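Local coordinates for protein tRNA endonuclease VMS1 (Saccharomyces cerevisiae, PDB 5WHG) that cleaves polypeptidyl-tRNAs downstream of ribosome-associated quality control, releasing incompletely synthesized polypeptides for degradation, at residues A[221-226]-A[246-251]; A[241-246]-A[357-362]; A[210-215]-A[351-356]; A[310-315]-A[338-343]; A[298-303]-A[330-335]. All blocks are in the same frame, centred on the assembly; numbering follows the deposited sequence.

Contact 1: A[221-226]-A[246-251]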
# COMPACT_ATOMS: atom_id res chain seq x y z
N ALA A 221 -3.36 7.53 -4.72
CA ALA A 221 -2.01 7.22 -5.19
C ALA A 221 -1.88 5.73 -5.48
O ALA A 221 -2.58 4.90 -4.89
CB ALA A 221 -0.97 7.66 -4.16
N ILE A 222 -0.99 5.40 -6.42
CA ILE A 222 -0.50 4.04 -6.63
C ILE A 222 0.91 3.98 -6.02
O ILE A 222 1.82 4.67 -6.49
CB ILE A 222 -0.48 3.64 -8.12
CG1 ILE A 222 -1.88 3.73 -8.76
CG2 ILE A 222 0.09 2.25 -8.29
CD1 ILE A 222 -2.96 2.84 -8.11
N VAL A 223 1.09 3.20 -4.96
CA VAL A 223 2.35 3.18 -4.22
C VAL A 223 3.12 1.91 -4.58
O VAL A 223 2.55 0.81 -4.61
CB VAL A 223 2.12 3.26 -2.70
CG1 VAL A 223 1.22 2.11 -2.21
CG2 VAL A 223 3.46 3.26 -1.94
N SER A 224 4.40 2.06 -4.88
CA SER A 224 5.27 0.91 -5.06
C SER A 224 5.73 0.38 -3.71
O SER A 224 6.06 1.15 -2.80
CB SER A 224 6.50 1.29 -5.89
OG SER A 224 7.63 0.55 -5.46
N HIS A 225 5.79 -0.95 -3.59
CA HIS A 225 6.32 -1.53 -2.37
C HIS A 225 7.82 -1.34 -2.23
O HIS A 225 8.35 -1.52 -1.13
CB HIS A 225 5.95 -3.01 -2.30
CG HIS A 225 4.47 -3.27 -2.20
ND1 HIS A 225 3.95 -4.51 -1.91
CD2 HIS A 225 3.41 -2.44 -2.36
CE1 HIS A 225 2.62 -4.43 -1.91
NE2 HIS A 225 2.27 -3.19 -2.18
N GLN A 226 8.51 -0.94 -3.29
CA GLN A 226 9.94 -0.68 -3.20
C GLN A 226 10.19 0.71 -2.64
O GLN A 226 9.59 1.69 -3.10
CB GLN A 226 10.61 -0.82 -4.57
CG GLN A 226 12.14 -0.89 -4.52
CD GLN A 226 12.63 -2.30 -4.24
OE1 GLN A 226 11.90 -3.13 -3.69
NE2 GLN A 226 13.87 -2.58 -4.63
N VAL A 246 8.92 6.85 0.23
CA VAL A 246 7.70 6.32 -0.37
C VAL A 246 7.70 6.65 -1.86
O VAL A 246 7.83 7.81 -2.25
CB VAL A 246 6.46 6.91 0.32
CG1 VAL A 246 5.19 6.34 -0.30
CG2 VAL A 246 6.48 6.65 1.81
N ASN A 247 7.54 5.62 -2.69
CA ASN A 247 7.54 5.81 -4.14
C ASN A 247 6.11 5.73 -4.67
O ASN A 247 5.55 4.63 -4.80
CB ASN A 247 8.44 4.77 -4.79
CG ASN A 247 8.56 4.97 -6.27
OD1 ASN A 247 8.13 5.99 -6.80
ND2 ASN A 247 9.17 4.01 -6.94
N PHE A 248 5.53 6.89 -4.99
CA PHE A 248 4.19 6.96 -5.58
C PHE A 248 4.35 6.95 -7.09
O PHE A 248 4.78 7.94 -7.68
CB PHE A 248 3.42 8.20 -5.12
CG PHE A 248 2.75 8.06 -3.76
CD1 PHE A 248 2.69 6.84 -3.10
CD2 PHE A 248 2.20 9.19 -3.14
CE1 PHE A 248 2.08 6.73 -1.85
CE2 PHE A 248 1.59 9.09 -1.89
CZ PHE A 248 1.53 7.86 -1.24
N LEU A 249 3.99 5.83 -7.73
CA LEU A 249 4.08 5.74 -9.18
C LEU A 249 3.12 6.70 -9.84
O LEU A 249 3.45 7.32 -10.85
CB LEU A 249 3.82 4.30 -9.62
CG LEU A 249 4.76 3.23 -9.04
CD1 LEU A 249 4.56 1.89 -9.70
CD2 LEU A 249 6.20 3.66 -9.19
N GLU A 250 1.92 6.85 -9.28
CA GLU A 250 1.00 7.91 -9.66
C GLU A 250 0.39 8.51 -8.40
O GLU A 250 0.36 7.88 -7.34
CB GLU A 250 -0.11 7.40 -10.59
CG GLU A 250 0.32 6.44 -11.69
CD GLU A 250 0.99 7.11 -12.89
OE1 GLU A 250 1.15 8.35 -12.89
OE2 GLU A 250 1.36 6.38 -13.84
N HIS A 251 -0.09 9.74 -8.51
CA HIS A 251 -0.77 10.37 -7.39
C HIS A 251 -1.59 11.53 -7.92
O HIS A 251 -1.14 12.24 -8.83
CB HIS A 251 0.20 10.87 -6.32
CG HIS A 251 1.01 12.04 -6.77
ND1 HIS A 251 0.65 13.34 -6.51
CD2 HIS A 251 2.13 12.10 -7.52
CE1 HIS A 251 1.52 14.15 -7.07
NE2 HIS A 251 2.44 13.43 -7.69
O HOH W 1 7.56 3.16 -2.16

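Contact 2: A[241-246]-A[357-362]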
# COMPACT_ATOMS: atom_id res chain seq x y z
N LEU A 241 12.77 11.41 6.40
CA LEU A 241 13.46 10.43 5.57
C LEU A 241 12.59 9.20 5.31
O LEU A 241 12.64 8.61 4.22
CB LEU A 241 14.78 10.02 6.23
CG LEU A 241 15.85 11.12 6.39
CD1 LEU A 241 16.01 11.92 5.10
CD2 LEU A 241 15.55 12.04 7.58
N ILE A 242 11.78 8.80 6.30
CA ILE A 242 10.89 7.66 6.10
C ILE A 242 9.82 7.99 5.06
O ILE A 242 9.52 7.18 4.17
CB ILE A 242 10.30 7.25 7.47
CG1 ILE A 242 11.39 6.60 8.32
CG2 ILE A 242 9.15 6.27 7.34
CD1 ILE A 242 11.93 5.30 7.73
N GLU A 243 9.25 9.20 5.12
CA GLU A 243 8.29 9.61 4.10
C GLU A 243 8.97 9.86 2.76
O GLU A 243 8.38 9.60 1.70
CB GLU A 243 7.56 10.88 4.56
CG GLU A 243 6.54 10.65 5.66
CD GLU A 243 6.49 11.79 6.65
OE1 GLU A 243 7.16 12.82 6.40
OE2 GLU A 243 5.80 11.67 7.69
N GLN A 244 10.21 10.35 2.77
CA GLN A 244 10.87 10.66 1.52
C GLN A 244 11.17 9.42 0.68
O GLN A 244 11.51 9.55 -0.50
CB GLN A 244 12.14 11.43 1.79
CG GLN A 244 12.48 12.40 0.69
CD GLN A 244 13.71 13.19 1.01
OE1 GLN A 244 14.24 13.12 2.13
NE2 GLN A 244 14.20 13.96 0.04
N ALA A 245 11.04 8.22 1.25
CA ALA A 245 11.35 6.99 0.55
C ALA A 245 10.12 6.32 -0.04
O ALA A 245 10.25 5.30 -0.74
CB ALA A 245 12.09 6.02 1.48
N VAL A 246 8.92 6.85 0.23
CA VAL A 246 7.70 6.32 -0.37
C VAL A 246 7.70 6.65 -1.86
O VAL A 246 7.83 7.81 -2.25
CB VAL A 246 6.46 6.91 0.32
CG1 VAL A 246 5.19 6.34 -0.30
CG2 VAL A 246 6.48 6.65 1.81
N ALA A 357 -0.22 7.46 5.93
CA ALA A 357 -0.93 6.20 6.01
C ALA A 357 -0.05 5.05 5.55
O ALA A 357 -0.01 4.00 6.20
CB ALA A 357 -2.20 6.28 5.16
N TRP A 358 0.66 5.22 4.43
CA TRP A 358 1.49 4.13 3.92
C TRP A 358 2.59 3.77 4.91
O TRP A 358 2.81 2.59 5.20
CB TRP A 358 2.09 4.47 2.56
CG TRP A 358 2.87 3.30 2.00
CD1 TRP A 358 4.21 3.25 1.74
CD2 TRP A 358 2.34 2.00 1.68
NE1 TRP A 358 4.55 2.00 1.26
CE2 TRP A 358 3.43 1.21 1.22
CE3 TRP A 358 1.06 1.43 1.74
CZ2 TRP A 358 3.27 -0.12 0.80
CZ3 TRP A 358 0.91 0.10 1.34
CH2 TRP A 358 2.01 -0.66 0.87
N CYS A 359 3.31 4.77 5.43
CA CYS A 359 4.37 4.46 6.39
C CYS A 359 3.80 3.78 7.62
O CYS A 359 4.43 2.89 8.19
CB CYS A 359 5.13 5.72 6.79
SG CYS A 359 6.18 6.40 5.49
N GLU A 360 2.59 4.17 8.03
CA GLU A 360 1.89 3.53 9.14
C GLU A 360 1.51 2.07 8.85
O GLU A 360 1.40 1.27 9.78
CB GLU A 360 0.64 4.33 9.49
CG GLU A 360 -0.20 3.75 10.59
CD GLU A 360 0.61 3.52 11.85
OE1 GLU A 360 0.45 2.44 12.45
OE2 GLU A 360 1.40 4.42 12.22
N LEU A 361 1.29 1.69 7.58
CA LEU A 361 0.97 0.30 7.27
C LEU A 361 2.20 -0.56 6.99
O LEU A 361 2.15 -1.78 7.17
CB LEU A 361 0.04 0.21 6.06
CG LEU A 361 -1.43 0.63 6.10
CD1 LEU A 361 -1.89 1.01 4.70
CD2 LEU A 361 -2.29 -0.49 6.65
N SER A 362 3.30 0.04 6.56
CA SER A 362 4.37 -0.70 5.93
C SER A 362 5.59 -0.90 6.82
O SER A 362 6.57 -1.52 6.37
CB SER A 362 4.76 -0.01 4.61
OG SER A 362 5.19 1.32 4.85

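Contact 3: A[210-215]-A[351-356]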
# COMPACT_ATOMS: atom_id res chain seq x y z
N LEU A 210 -3.98 3.61 -2.78
CA LEU A 210 -4.41 4.37 -1.60
C LEU A 210 -5.36 5.48 -2.02
O LEU A 210 -5.04 6.29 -2.90
CB LEU A 210 -3.22 4.96 -0.84
CG LEU A 210 -2.00 4.07 -0.53
CD1 LEU A 210 -0.83 4.93 -0.02
CD2 LEU A 210 -2.33 3.07 0.51
N PHE A 211 -6.53 5.53 -1.38
CA PHE A 211 -7.60 6.47 -1.70
C PHE A 211 -8.22 7.00 -0.41
O PHE A 211 -8.60 6.21 0.46
CB PHE A 211 -8.67 5.79 -2.57
CG PHE A 211 -8.18 5.43 -3.96
CD1 PHE A 211 -7.92 6.44 -4.90
CD2 PHE A 211 -7.97 4.11 -4.33
CE1 PHE A 211 -7.46 6.13 -6.18
CE2 PHE A 211 -7.52 3.78 -5.61
CZ PHE A 211 -7.26 4.79 -6.54
N MSE A 212 -8.31 8.32 -0.30
CA MSE A 212 -9.12 8.95 0.73
C MSE A 212 -10.00 10.04 0.13
O MSE A 212 -9.53 10.85 -0.66
CB MSE A 212 -8.25 9.58 1.80
CG MSE A 212 -7.27 8.68 2.46
SE MSE A 212 -6.07 9.76 3.57
CE MSE A 212 -4.70 8.43 3.94
N VAL A 213 -11.27 10.08 0.52
CA VAL A 213 -12.20 11.12 0.07
C VAL A 213 -12.96 11.59 1.28
O VAL A 213 -13.20 10.84 2.23
CB VAL A 213 -13.17 10.61 -1.04
CG1 VAL A 213 -14.07 9.53 -0.52
CG2 VAL A 213 -14.01 11.74 -1.59
N GLY A 214 -13.32 12.87 1.28
CA GLY A 214 -14.16 13.37 2.34
C GLY A 214 -14.23 14.88 2.36
O GLY A 214 -13.21 15.56 2.19
N GLY A 215 -15.43 15.41 2.57
CA GLY A 215 -15.59 16.85 2.61
C GLY A 215 -15.21 17.54 1.32
O GLY A 215 -14.72 18.67 1.35
N VAL A 351 -1.81 14.32 -0.44
CA VAL A 351 -0.76 13.37 -0.79
C VAL A 351 0.08 13.04 0.43
O VAL A 351 0.38 11.87 0.71
CB VAL A 351 0.09 13.90 -1.96
CG1 VAL A 351 1.46 13.30 -1.90
CG2 VAL A 351 -0.52 13.46 -3.26
N LEU A 352 0.46 14.05 1.20
CA LEU A 352 1.30 13.76 2.35
C LEU A 352 0.58 12.82 3.32
O LEU A 352 1.20 11.92 3.89
CB LEU A 352 1.74 15.06 3.03
CG LEU A 352 2.65 14.81 4.24
CD1 LEU A 352 4.15 14.75 3.87
CD2 LEU A 352 2.38 15.83 5.31
N GLU A 353 -0.74 12.98 3.45
CA GLU A 353 -1.51 12.09 4.32
C GLU A 353 -1.54 10.66 3.77
O GLU A 353 -1.55 9.70 4.55
CB GLU A 353 -2.92 12.63 4.51
CG GLU A 353 -3.85 11.73 5.32
CD GLU A 353 -3.32 11.41 6.73
OE1 GLU A 353 -3.07 12.35 7.52
OE2 GLU A 353 -3.17 10.20 7.04
N LEU A 354 -1.58 10.49 2.45
CA LEU A 354 -1.44 9.17 1.85
C LEU A 354 -0.10 8.53 2.22
O LEU A 354 -0.02 7.32 2.47
CB LEU A 354 -1.61 9.27 0.33
CG LEU A 354 -3.02 9.64 -0.17
CD1 LEU A 354 -3.11 9.62 -1.68
CD2 LEU A 354 -4.10 8.74 0.42
N LYS A 355 0.97 9.34 2.27
CA LYS A 355 2.28 8.82 2.66
C LYS A 355 2.34 8.48 4.15
O LYS A 355 2.97 7.50 4.55
CB LYS A 355 3.38 9.82 2.31
CG LYS A 355 3.49 10.24 0.86
CD LYS A 355 4.82 10.97 0.63
CE LYS A 355 5.09 11.21 -0.85
NZ LYS A 355 6.49 11.66 -1.08
N LYS A 356 1.71 9.32 4.99
CA LYS A 356 1.60 9.00 6.41
C LYS A 356 0.94 7.65 6.58
O LYS A 356 1.46 6.76 7.27
CB LYS A 356 0.81 10.10 7.14
CG LYS A 356 0.60 9.91 8.68
CD LYS A 356 -0.70 9.13 9.04
CE LYS A 356 -0.63 8.47 10.43
NZ LYS A 356 -1.82 7.63 10.76

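Contact 4: A[310-315]-A[338-343]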
# COMPACT_ATOMS: atom_id res chain seq x y z
N CYS A 310 -2.96 -4.54 -8.21
CA CYS A 310 -2.63 -4.15 -6.84
C CYS A 310 -2.85 -5.30 -5.87
O CYS A 310 -3.84 -6.03 -5.97
CB CYS A 310 -3.46 -2.96 -6.37
SG CYS A 310 -2.86 -1.42 -6.96
N ASP A 311 -1.92 -5.44 -4.92
CA ASP A 311 -2.13 -6.32 -3.77
C ASP A 311 -3.38 -5.90 -2.99
O ASP A 311 -4.33 -6.67 -2.85
CB ASP A 311 -0.91 -6.27 -2.84
CG ASP A 311 0.22 -7.21 -3.27
OD1 ASP A 311 0.47 -7.35 -4.49
OD2 ASP A 311 0.87 -7.79 -2.36
N ASN A 312 -3.37 -4.68 -2.47
CA ASN A 312 -4.46 -4.13 -1.69
C ASN A 312 -4.88 -2.79 -2.27
O ASN A 312 -4.07 -2.06 -2.85
CB ASN A 312 -4.07 -3.95 -0.22
CG ASN A 312 -3.70 -5.26 0.45
OD1 ASN A 312 -4.53 -6.16 0.61
ND2 ASN A 312 -2.46 -5.37 0.86
N ILE A 313 -6.16 -2.47 -2.09
CA ILE A 313 -6.70 -1.16 -2.40
C ILE A 313 -7.33 -0.60 -1.11
O ILE A 313 -8.44 -0.99 -0.73
CB ILE A 313 -7.71 -1.23 -3.56
CG1 ILE A 313 -7.01 -1.78 -4.81
CG2 ILE A 313 -8.30 0.13 -3.82
CD1 ILE A 313 -7.94 -2.38 -5.89
N PHE A 314 -6.61 0.30 -0.44
CA PHE A 314 -7.06 0.93 0.81
C PHE A 314 -7.87 2.19 0.53
O PHE A 314 -7.37 3.11 -0.13
CB PHE A 314 -5.87 1.26 1.72
CG PHE A 314 -5.21 0.05 2.33
CD1 PHE A 314 -5.87 -0.70 3.30
CD2 PHE A 314 -3.95 -0.35 1.91
CE1 PHE A 314 -5.27 -1.84 3.84
CE2 PHE A 314 -3.34 -1.48 2.46
CZ PHE A 314 -4.00 -2.22 3.41
N ILE A 315 -9.09 2.25 1.04
CA ILE A 315 -10.01 3.36 0.79
C ILE A 315 -10.56 3.86 2.11
O ILE A 315 -11.06 3.07 2.92
CB ILE A 315 -11.18 2.94 -0.12
CG1 ILE A 315 -10.68 2.21 -1.35
CG2 ILE A 315 -11.99 4.16 -0.56
CD1 ILE A 315 -11.77 2.07 -2.42
N ARG A 338 -9.61 -7.27 -2.13
CA ARG A 338 -8.49 -6.33 -2.00
C ARG A 338 -8.91 -4.98 -1.42
O ARG A 338 -8.06 -4.26 -0.88
CB ARG A 338 -7.84 -6.10 -3.36
CG ARG A 338 -7.26 -7.34 -3.97
CD ARG A 338 -6.80 -7.06 -5.38
NE ARG A 338 -7.91 -6.55 -6.16
CZ ARG A 338 -7.77 -5.84 -7.27
NH1 ARG A 338 -6.54 -5.55 -7.69
NH2 ARG A 338 -8.83 -5.40 -7.92
N ILE A 339 -10.18 -4.63 -1.52
CA ILE A 339 -10.65 -3.32 -1.07
C ILE A 339 -10.85 -3.35 0.43
O ILE A 339 -11.62 -4.16 0.96
CB ILE A 339 -11.94 -2.93 -1.81
CG1 ILE A 339 -11.65 -2.78 -3.30
CG2 ILE A 339 -12.48 -1.66 -1.23
CD1 ILE A 339 -12.80 -2.31 -4.11
N LYS A 340 -10.14 -2.48 1.14
CA LYS A 340 -10.07 -2.55 2.59
C LYS A 340 -10.04 -1.16 3.20
O LYS A 340 -9.45 -0.23 2.64
CB LYS A 340 -8.83 -3.32 3.04
CG LYS A 340 -8.73 -4.71 2.47
CD LYS A 340 -7.37 -5.27 2.78
CE LYS A 340 -7.18 -6.62 2.14
NZ LYS A 340 -5.93 -7.23 2.66
N SER A 341 -10.65 -1.03 4.37
CA SER A 341 -10.46 0.16 5.18
C SER A 341 -9.00 0.32 5.60
O SER A 341 -8.22 -0.64 5.64
CB SER A 341 -11.33 0.11 6.42
OG SER A 341 -12.67 0.35 6.06
N PHE A 342 -8.65 1.55 5.93
CA PHE A 342 -7.44 1.80 6.70
C PHE A 342 -7.67 1.39 8.15
O PHE A 342 -8.63 1.85 8.77
CB PHE A 342 -7.05 3.28 6.64
CG PHE A 342 -6.52 3.73 5.31
CD1 PHE A 342 -5.16 3.67 5.04
CD2 PHE A 342 -7.36 4.26 4.34
CE1 PHE A 342 -4.64 4.13 3.83
CE2 PHE A 342 -6.86 4.71 3.11
CZ PHE A 342 -5.50 4.65 2.87
N PRO A 343 -6.82 0.54 8.73
CA PRO A 343 -7.04 0.10 10.12
C PRO A 343 -6.67 1.15 11.17
O PRO A 343 -6.34 0.81 12.30
CB PRO A 343 -6.15 -1.14 10.23
CG PRO A 343 -5.06 -0.89 9.27
CD PRO A 343 -5.69 -0.18 8.10

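Contact 5: A[298-303]-A[330-335]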
# COMPACT_ATOMS: atom_id res chain seq x y z
N GLY A 298 -12.96 9.02 -13.12
CA GLY A 298 -11.94 9.26 -14.13
C GLY A 298 -10.56 8.81 -13.71
O GLY A 298 -9.81 8.24 -14.52
N VAL A 299 -10.17 9.08 -12.46
CA VAL A 299 -8.88 8.62 -11.97
C VAL A 299 -8.84 7.10 -11.94
O VAL A 299 -7.81 6.49 -12.25
CB VAL A 299 -8.56 9.19 -10.58
CG1 VAL A 299 -7.24 8.62 -10.07
CG2 VAL A 299 -8.51 10.71 -10.60
N LEU A 300 -9.96 6.46 -11.59
CA LEU A 300 -9.94 5.00 -11.48
C LEU A 300 -9.77 4.35 -12.84
O LEU A 300 -8.93 3.45 -13.01
CB LEU A 300 -11.20 4.48 -10.78
CG LEU A 300 -11.38 4.92 -9.33
CD1 LEU A 300 -12.56 4.23 -8.67
CD2 LEU A 300 -10.10 4.70 -8.55
N LYS A 301 -10.53 4.80 -13.84
CA LYS A 301 -10.31 4.35 -15.21
C LYS A 301 -8.88 4.65 -15.65
O LYS A 301 -8.19 3.80 -16.21
CB LYS A 301 -11.33 4.98 -16.16
CG LYS A 301 -11.08 4.71 -17.66
CD LYS A 301 -11.74 3.42 -18.19
CE LYS A 301 -13.22 3.62 -18.42
NZ LYS A 301 -13.91 2.37 -18.92
N ASP A 302 -8.40 5.85 -15.35
CA ASP A 302 -7.04 6.20 -15.76
C ASP A 302 -6.00 5.24 -15.19
O ASP A 302 -4.99 4.96 -15.84
CB ASP A 302 -6.76 7.64 -15.36
CG ASP A 302 -5.73 8.28 -16.22
OD1 ASP A 302 -4.84 7.55 -16.72
OD2 ASP A 302 -5.81 9.52 -16.39
N TRP A 303 -6.24 4.70 -13.99
CA TRP A 303 -5.28 3.84 -13.32
C TRP A 303 -5.67 2.37 -13.39
O TRP A 303 -5.06 1.54 -12.72
CB TRP A 303 -5.11 4.25 -11.85
CG TRP A 303 -4.43 5.55 -11.65
CD1 TRP A 303 -3.81 6.32 -12.60
CD2 TRP A 303 -4.31 6.27 -10.42
NE1 TRP A 303 -3.29 7.47 -12.03
CE2 TRP A 303 -3.60 7.47 -10.69
CE3 TRP A 303 -4.74 6.02 -9.11
CZ2 TRP A 303 -3.29 8.40 -9.70
CZ3 TRP A 303 -4.42 6.95 -8.12
CH2 TRP A 303 -3.71 8.12 -8.41
N THR A 330 -17.84 1.43 -11.87
CA THR A 330 -16.47 1.85 -12.14
C THR A 330 -15.62 0.69 -12.64
O THR A 330 -16.14 -0.27 -13.22
CB THR A 330 -15.84 2.46 -10.88
OG1 THR A 330 -15.54 1.43 -9.95
CG2 THR A 330 -16.79 3.43 -10.22
N VAL A 331 -14.29 0.76 -12.44
CA VAL A 331 -13.43 -0.38 -12.74
C VAL A 331 -13.15 -1.24 -11.51
O VAL A 331 -12.53 -2.31 -11.65
CB VAL A 331 -12.09 0.07 -13.37
CG1 VAL A 331 -12.35 0.91 -14.62
CG2 VAL A 331 -11.23 0.83 -12.38
N LEU A 332 -13.58 -0.82 -10.32
CA LEU A 332 -13.58 -1.68 -9.13
C LEU A 332 -14.94 -2.33 -8.97
O LEU A 332 -15.98 -1.68 -9.15
CB LEU A 332 -13.25 -0.88 -7.87
CG LEU A 332 -11.89 -0.18 -7.93
CD1 LEU A 332 -11.56 0.56 -6.64
CD2 LEU A 332 -10.80 -1.18 -8.29
N ASN A 333 -14.94 -3.60 -8.63
CA ASN A 333 -16.19 -4.29 -8.34
C ASN A 333 -16.42 -4.32 -6.84
O ASN A 333 -15.47 -4.49 -6.06
CB ASN A 333 -16.18 -5.70 -8.92
CG ASN A 333 -15.84 -5.70 -10.40
OD1 ASN A 333 -14.88 -6.36 -10.83
ND2 ASN A 333 -16.60 -4.92 -11.18
N LYS A 334 -17.67 -4.11 -6.45
CA LYS A 334 -18.04 -4.24 -5.05
C LYS A 334 -17.81 -5.68 -4.60
O LYS A 334 -17.97 -6.63 -5.37
CB LYS A 334 -19.50 -3.81 -4.85
CG LYS A 334 -19.77 -3.12 -3.52
CD LYS A 334 -21.23 -3.29 -3.07
CE LYS A 334 -21.35 -3.30 -1.54
NZ LYS A 334 -22.64 -3.89 -1.06
N GLY A 335 -17.41 -5.84 -3.35
CA GLY A 335 -16.98 -7.16 -2.94
C GLY A 335 -15.73 -7.62 -3.64
O GLY A 335 -15.67 -8.76 -4.13

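Contact 1: A[221-226]-A[246-251]
F248 packs its ring against A221 and V223, and can be traced outward atom by atom. CB passes 4.1 Å from I222 O. CG sits anti to the carbonyl carbon (chi1 -82°), and the ring beyond it lies flat beneath the methyl of A221, whose CB stands 3.5 Å above the plane over its centre, a CH-pi contact. CD2, CE2 and the tip, CZ, all keep A221 CB over the ring, 3.8 Å from CZ. On the V223 flank, CE1 reaches V223 CB at 3.6 Å, and V223 CG2 lies in the ring plane at the edge. Replacing F248 by an alanine would probably open a gap beneath A221 CB and leave V223 CG2 without its aromatic neighbour. On the backbone, I222 N donates to E250 O at 3.0 Å, while L249 N returns only a weak bond to I222 O. L249 and E250 both face I222, and the register slips by one residue: a classic beta bulge in the antiparallel pairing of strands 217-224 and 247-255, at one margin of the mixed sheet.

Contact 2: A[241-246]-A[357-362]
W358 presents its indole to V246 obliquely, the nearest atoms being V246 CG1 and W358 CD1 at 3.8 Å. One indole face is occupied from within the same helix: S362 CB stands 3.8 Å above the plane, displaced toward the rim. Beyond the two segments, the ring of H225 meets the indole with planes about 30° apart, and W358 NE1 makes a weak hydrogen bond with Y23 OH. S362 OG also donates to W358 O at 2.7 Å, from above the carbonyl plane, which helps hold S362 CB over the ring.

The second point of attachment is the thiol of C359. Its SG is 3.5 Å from I242 CG2 and 3.7 Å from V246 CG2, so two branched side chains of 241-246 bear on one sulfur atom. The backbone of E243 follows more distantly, its CA 4.1 Å from the same SG, while E243 OE1 is hydrogen-bonded to T240 N, just before its own helix.

The contact attaches the short, weakly bonded helix 241-244, on the connection between strands 217-224 and 247-255, to helix 351-362. No hydrogen bond links the two segments; methyl groups, indole carbon and sulfur meet instead, which implies that cohesion here comes from dispersion and from burial of V246, W358 and C359.

Contact 3: A[210-215]-A[351-356]
L210 and M212 project from one face of strand 207-214 onto L354 and E353, the pattern of an alpha/beta layer in which helix 351-362 packs across a sheet. The axes of strand 210-214 and helix 351-356 approach to 9.2 Å and their N-to-C directions diverge by 127°, so the helix runs slantwise over the strand. F211, between the two contacting residues, turns to the other side, where L300 of helix 292-302 receives it; the sheet therefore carries a helix on each face.

Conformation decides how far each group reaches. M212, modelled as selenomethionine, is extended beyond CG, with SE anti to CA (chi2 170°), and its chain slides past that of L354 in the opposite direction. L354 answers chiefly with CD2, which lies 3.8 Å from M212 CG and 3.6 Å from M212 CE. The same CD2 is 4.1 Å from L210 CB, so one leucine branch is shared by both strand residues.

E353 behaves differently. Its CG, anti to the backbone N (chi1 176°), lies 3.4 Å from M212 SE; beyond it the chain bends at chi2, and the two side chains cross at about a right angle. The helix backbone takes part too: L210 CD1 lies 3.5 Å from L354 O, and the M212 methyl, CE, ends 3.5 Å from E353 O.

Contact 4: A[310-315]-A[338-343]
I313 pairs with I339 and F314 with K340 in parallel register, through I313 N to R338 O (2.9 Å), K340 N to I313 O and I315 N to K340 O. The R338 chain bends at chi3; its NH1 donates to C310 O at 3.2 Å, in the carbonyl plane on a lone pair. I313 CD1 lies over one face of the guanidinium, 3.6 Å above its centre, while D336 forms a salt bridge with NH2. An alanine in place of R338 would probably leave D336 without its cationic mate and C310 O without this donor. K340, extended, places NZ 2.7 Å from N312 OD1, and the same NZ also donates to S181 O and F183 O. Further along, F314 CB lies over one face of the F342 ring, its centroid 3.8 Å away. This is the pairing of a beta-alpha-beta unit, strands 313-316 and 339-340; its chemistry implies that R338 and K340 add side-chain bonds from 338-340 to C310 and N312, besides the backbone bonds.

Contact 5: A[298-303]-A[330-335]
V331 meets L300 and K301 with both of its methyl groups, and chi1 (-56°) assigns each one a task: CG2 sits between the backbone N and the carbonyl carbon, the crowded position, while CG1 is anti to the carbonyl carbon. L300 has CG anti to its own carbonyl carbon and CD1 anti to CA (chi2 -173°), which brings CD1 near L332.

From this setting CG2 of V331 reaches the helix backbone at L300 O, 3.5 Å away, and the side chain at L300 CB, 4.0 Å away. CG1 rests beside the following residue, 4.0 Å from K301 CA. The tip of L300 makes a looser approach to the loop, with its CD1 4.3 Å from L332 CD1. T330 OG1 accepts from L332 N at 3.0 Å (148°), an ST turn, and is also hydrogen-bonded to F326 O, so the hydroxyl is engaged within the loop.

The contact thus lays the loop between helix 320-323 and strand 339-340 against the C-terminal part of helix 292-302, with L307 touching both L300 and V331 from helix 304-308. No hydrogen bond joins the two segments; with three aliphatic residues in the lead, the attachment is apolar, and the T330 hydroxyl is bonded within its own loop.

Overall arrangement
All five contacts fall within the VLRF1 region, the ribosome-binding part of the protein, and most surround one mixed sheet ordered 247-255, 217-224, 207-214, 313-316, 339-340. Contact 1 joins the first two strands and contact 4 the last two, their centres about 14 Å apart. Helix 351-362 serves contacts 2 and 3 on one face. Contact 5 lies toward the other face, its centre about 25 Å from that of contact 2, with F211 touching L300 and W303. Along the chain contact 1 closes before contacts 4 and 5 open, whereas contacts 2 and 3 bring the late helix back to earlier segments. Q267, the probable active-site residue, belongs to the unmodelled connection between strand 247-255 and helix 292-302.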